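Long-range contact in putative TetR transcriptional regulator (Rhodococcus sp., PDB 2I10), which probably binds DNA through a helix-turn-helix domain and regulates transcription as a member of the TetR family: residues T82-V95 against L184-R197. Sequence-based numbering, arbitrary orientation.
Sequences TAHEAVLDFLTGRV and LTAAAILAAQVVPR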
# COMPACT_ATOMS: atom_id res chain seq x y z
N THR B 82 1.10 -20.02 17.96
CA THR B 82 1.82 -18.84 18.49
C THR B 82 1.43 -17.63 17.68
O THR B 82 0.94 -17.77 16.56
CB THR B 82 3.41 -19.00 18.48
OG1 THR B 82 3.89 -19.17 17.14
CG2 THR B 82 3.91 -20.17 19.36
N ALA B 83 1.58 -16.45 18.28
CA ALA B 83 1.35 -15.16 17.60
C ALA B 83 2.27 -15.02 16.38
O ALA B 83 1.82 -14.59 15.30
CB ALA B 83 1.58 -14.02 18.58
N HIS B 84 3.56 -15.38 16.56
CA HIS B 84 4.52 -15.39 15.45
C HIS B 84 4.02 -16.25 14.27
O HIS B 84 3.92 -15.75 13.16
CB HIS B 84 5.94 -15.84 15.87
CG HIS B 84 6.84 -16.04 14.68
ND1 HIS B 84 7.36 -14.99 13.95
CD2 HIS B 84 7.21 -17.17 14.02
CE1 HIS B 84 8.03 -15.46 12.91
NE2 HIS B 84 7.96 -16.78 12.93
N GLU B 85 3.71 -17.53 14.50
CA GLU B 85 3.21 -18.41 13.43
C GLU B 85 1.90 -17.92 12.82
O GLU B 85 1.69 -18.07 11.60
CB GLU B 85 3.01 -19.84 13.93
CG GLU B 85 2.99 -20.85 12.81
CD GLU B 85 2.76 -22.31 13.26
OE1 GLU B 85 3.13 -22.69 14.41
OE2 GLU B 85 2.23 -23.08 12.41
N ALA B 86 1.04 -17.33 13.66
CA ALA B 86 -0.23 -16.72 13.22
C ALA B 86 0.00 -15.63 12.17
O ALA B 86 -0.55 -15.66 11.06
CB ALA B 86 -1.03 -16.14 14.43
N VAL B 87 0.82 -14.66 12.54
CA VAL B 87 1.22 -13.55 11.66
C VAL B 87 1.98 -14.02 10.39
O VAL B 87 1.68 -13.54 9.28
CB VAL B 87 1.93 -12.49 12.48
CG1 VAL B 87 2.66 -11.44 11.57
CG2 VAL B 87 0.88 -11.81 13.44
N LEU B 88 2.92 -14.96 10.58
CA LEU B 88 3.65 -15.57 9.48
C LEU B 88 2.72 -16.20 8.41
O LEU B 88 2.87 -15.91 7.21
CB LEU B 88 4.68 -16.59 9.99
CG LEU B 88 5.32 -17.43 8.88
CD1 LEU B 88 6.39 -16.67 8.11
CD2 LEU B 88 5.94 -18.69 9.44
N ASP B 89 1.82 -17.06 8.88
CA ASP B 89 0.77 -17.69 8.09
C ASP B 89 -0.03 -16.63 7.36
O ASP B 89 -0.21 -16.69 6.16
CB ASP B 89 -0.19 -18.34 9.07
CG ASP B 89 -0.50 -19.76 8.78
OD1 ASP B 89 0.46 -20.59 8.89
OD2 ASP B 89 -1.72 -20.06 8.51
N PHE B 90 -0.54 -15.66 8.10
CA PHE B 90 -1.30 -14.58 7.50
C PHE B 90 -0.55 -13.82 6.38
O PHE B 90 -1.08 -13.58 5.27
CB PHE B 90 -1.76 -13.59 8.53
CG PHE B 90 -2.70 -12.60 7.98
CD1 PHE B 90 -3.86 -13.04 7.33
CD2 PHE B 90 -2.42 -11.24 8.04
CE1 PHE B 90 -4.74 -12.13 6.75
CE2 PHE B 90 -3.30 -10.33 7.48
CZ PHE B 90 -4.45 -10.77 6.84
N LEU B 91 0.68 -13.43 6.68
CA LEU B 91 1.45 -12.59 5.73
C LEU B 91 1.82 -13.33 4.47
O LEU B 91 1.65 -12.79 3.36
CB LEU B 91 2.68 -11.93 6.39
CG LEU B 91 2.46 -10.90 7.47
CD1 LEU B 91 3.86 -10.37 7.97
CD2 LEU B 91 1.51 -9.75 7.06
N THR B 92 2.33 -14.57 4.61
CA THR B 92 2.64 -15.40 3.45
C THR B 92 1.38 -15.82 2.61
O THR B 92 1.45 -15.95 1.39
CB THR B 92 3.41 -16.69 3.82
OG1 THR B 92 2.61 -17.51 4.68
CG2 THR B 92 4.74 -16.39 4.48
N GLY B 93 0.26 -16.06 3.28
CA GLY B 93 -1.02 -16.32 2.63
C GLY B 93 -1.49 -15.13 1.78
O GLY B 93 -1.99 -15.31 0.67
N ARG B 94 -1.30 -13.92 2.30
CA ARG B 94 -1.66 -12.70 1.60
C ARG B 94 -0.81 -12.56 0.37
O ARG B 94 -1.31 -12.20 -0.69
CB ARG B 94 -1.53 -11.44 2.47
CG ARG B 94 -2.62 -11.18 3.52
CD ARG B 94 -3.80 -12.12 3.36
NE ARG B 94 -4.88 -11.54 2.61
CZ ARG B 94 -5.88 -12.22 2.07
NH1 ARG B 94 -5.93 -13.55 2.16
NH2 ARG B 94 -6.82 -11.57 1.42
N VAL B 95 0.47 -12.86 0.50
CA VAL B 95 1.38 -12.78 -0.64
C VAL B 95 0.94 -13.76 -1.75
O VAL B 95 1.05 -13.44 -2.93
CB VAL B 95 2.87 -13.01 -0.23
CG1 VAL B 95 3.75 -13.21 -1.47
CG2 VAL B 95 3.42 -11.81 0.56
N LEU B 184 8.86 -11.69 -2.74
CA LEU B 184 7.85 -11.12 -1.84
C LEU B 184 7.55 -12.05 -0.66
O LEU B 184 7.34 -11.60 0.48
CB LEU B 184 6.56 -10.74 -2.60
CG LEU B 184 5.82 -9.55 -2.00
CD1 LEU B 184 6.74 -8.34 -1.81
CD2 LEU B 184 4.59 -9.16 -2.83
N THR B 185 7.55 -13.36 -0.93
CA THR B 185 7.38 -14.36 0.10
C THR B 185 8.54 -14.30 1.10
O THR B 185 8.30 -14.36 2.31
CB THR B 185 7.26 -15.77 -0.54
OG1 THR B 185 6.02 -15.85 -1.26
CG2 THR B 185 7.32 -16.87 0.52
N ALA B 186 9.78 -14.17 0.59
CA ALA B 186 10.94 -13.98 1.47
C ALA B 186 10.77 -12.70 2.31
O ALA B 186 10.99 -12.72 3.51
CB ALA B 186 12.27 -13.98 0.68
N ALA B 187 10.30 -11.62 1.70
CA ALA B 187 10.01 -10.40 2.44
C ALA B 187 8.96 -10.57 3.55
O ALA B 187 9.12 -9.98 4.64
CB ALA B 187 9.59 -9.28 1.49
N ALA B 188 7.90 -11.33 3.28
CA ALA B 188 6.84 -11.57 4.28
C ALA B 188 7.36 -12.39 5.46
O ALA B 188 7.01 -12.11 6.60
CB ALA B 188 5.66 -12.25 3.63
N ILE B 189 8.22 -13.38 5.18
CA ILE B 189 8.92 -14.16 6.19
C ILE B 189 9.81 -13.27 7.07
O ILE B 189 9.79 -13.41 8.30
CB ILE B 189 9.73 -15.33 5.58
CG1 ILE B 189 8.76 -16.39 5.04
CG2 ILE B 189 10.67 -15.96 6.60
CD1 ILE B 189 9.41 -17.49 4.14
N LEU B 190 10.58 -12.37 6.47
CA LEU B 190 11.33 -11.37 7.26
C LEU B 190 10.40 -10.46 8.07
O LEU B 190 10.69 -10.13 9.23
CB LEU B 190 12.20 -10.52 6.35
CG LEU B 190 13.35 -11.19 5.61
CD1 LEU B 190 13.89 -10.23 4.56
CD2 LEU B 190 14.43 -11.57 6.59
N ALA B 191 9.28 -10.06 7.48
CA ALA B 191 8.37 -9.16 8.19
C ALA B 191 7.81 -9.82 9.44
O ALA B 191 7.70 -9.18 10.49
CB ALA B 191 7.24 -8.62 7.29
N ALA B 192 7.50 -11.12 9.33
CA ALA B 192 6.93 -11.87 10.44
C ALA B 192 7.88 -11.95 11.65
O ALA B 192 7.43 -12.05 12.81
CB ALA B 192 6.50 -13.25 10.00
N GLN B 193 9.17 -11.87 11.38
CA GLN B 193 10.22 -11.94 12.41
C GLN B 193 10.03 -10.93 13.52
O GLN B 193 10.48 -11.14 14.63
CB GLN B 193 11.61 -11.72 11.79
CG GLN B 193 12.34 -12.97 11.33
CD GLN B 193 13.63 -12.65 10.54
OE1 GLN B 193 14.11 -11.50 10.52
NE2 GLN B 193 14.20 -13.68 9.90
N VAL B 194 9.39 -9.81 13.19
CA VAL B 194 9.09 -8.77 14.17
C VAL B 194 8.12 -9.22 15.26
O VAL B 194 8.15 -8.68 16.36
CB VAL B 194 8.59 -7.49 13.47
CG1 VAL B 194 8.20 -6.42 14.51
CG2 VAL B 194 9.70 -6.96 12.51
N VAL B 195 7.27 -10.19 14.96
CA VAL B 195 6.45 -10.81 16.02
C VAL B 195 7.29 -11.87 16.73
O VAL B 195 7.58 -12.92 16.17
CB VAL B 195 5.17 -11.36 15.45
CG1 VAL B 195 4.27 -11.94 16.58
CG2 VAL B 195 4.41 -10.22 14.73
N PRO B 196 7.74 -11.58 17.96
CA PRO B 196 8.67 -12.51 18.61
C PRO B 196 8.05 -13.82 19.04
O PRO B 196 6.85 -13.88 19.28
CB PRO B 196 9.12 -11.74 19.86
CG PRO B 196 8.60 -10.33 19.68
CD PRO B 196 7.43 -10.41 18.81
N ARG B 197 8.87 -14.87 19.10
CA ARG B 197 8.46 -16.13 19.73
C ARG B 197 9.38 -16.43 20.89
O ARG B 197 10.50 -16.92 20.69
CB ARG B 197 8.44 -17.30 18.74
CG ARG B 197 7.64 -18.49 19.26
CD ARG B 197 7.98 -19.80 18.58
NE ARG B 197 7.32 -20.92 19.25
CZ ARG B 197 7.91 -21.79 20.08
NH1 ARG B 197 9.21 -21.70 20.36
NH2 ARG B 197 7.19 -22.76 20.63
O HOH W 1 4.77 -15.69 19.12
O HOH W 2 3.55 -16.58 0.07
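Within the all-helical C-terminal domain of this TetR-family protein, helices 83-98 and 181-192 pack as a near-antiparallel pair; the axes of their parts 83-95 and 184-192 come within 8.8 Å at 159°. Small residues permit this close spacing: the methyl CB of Ala192 lies 3.7 Å from Leu88 CA, and Ala188 CB sits among Leu91, Thr92 and Val95. Leu91 CD1 packs on Ala191 CB, and the Leu91 side chain also touches Val168 of helix 157-177, whereas Leu88, with CG anti to the backbone N (chi1 170°), directs CD1 to the CG1 of Ile189 at the more exposed margin. Val95 straddles the start of the 184-197 segment, CG1 against Leu184 CB and Thr185 OG1, CG2 against Ala188 CB. The Thr185 hydroxyl is hydrogen-bonded to Arg181 O, and a water joins it to Thr92 O.

A type I turn from Ala192 to Val195 follows, and the two methyls of Val195 divide the work: CG1 rests on the first turn of helix 83-98, 3.5 Å from His84 N, and CG2 meets Val87 CG1 at 3.8 Å. At that same end Thr82 is the N-cap, its OG1 accepting from Glu85 N at 3.1 Å in a nearly straight bond (164°). A valine in its place would probably leave Glu85 N without its capping acceptor. A water takes the N-H of His84 and bridges to Pro196 O. The His84 ring spans the turn edge-on: ND1 divides a single N-H between two backbone carbonyls in weak, bent bonds, to Val195 O at 3.0 Å and to Ala192 O, in the ring plane, at 3.2 Å.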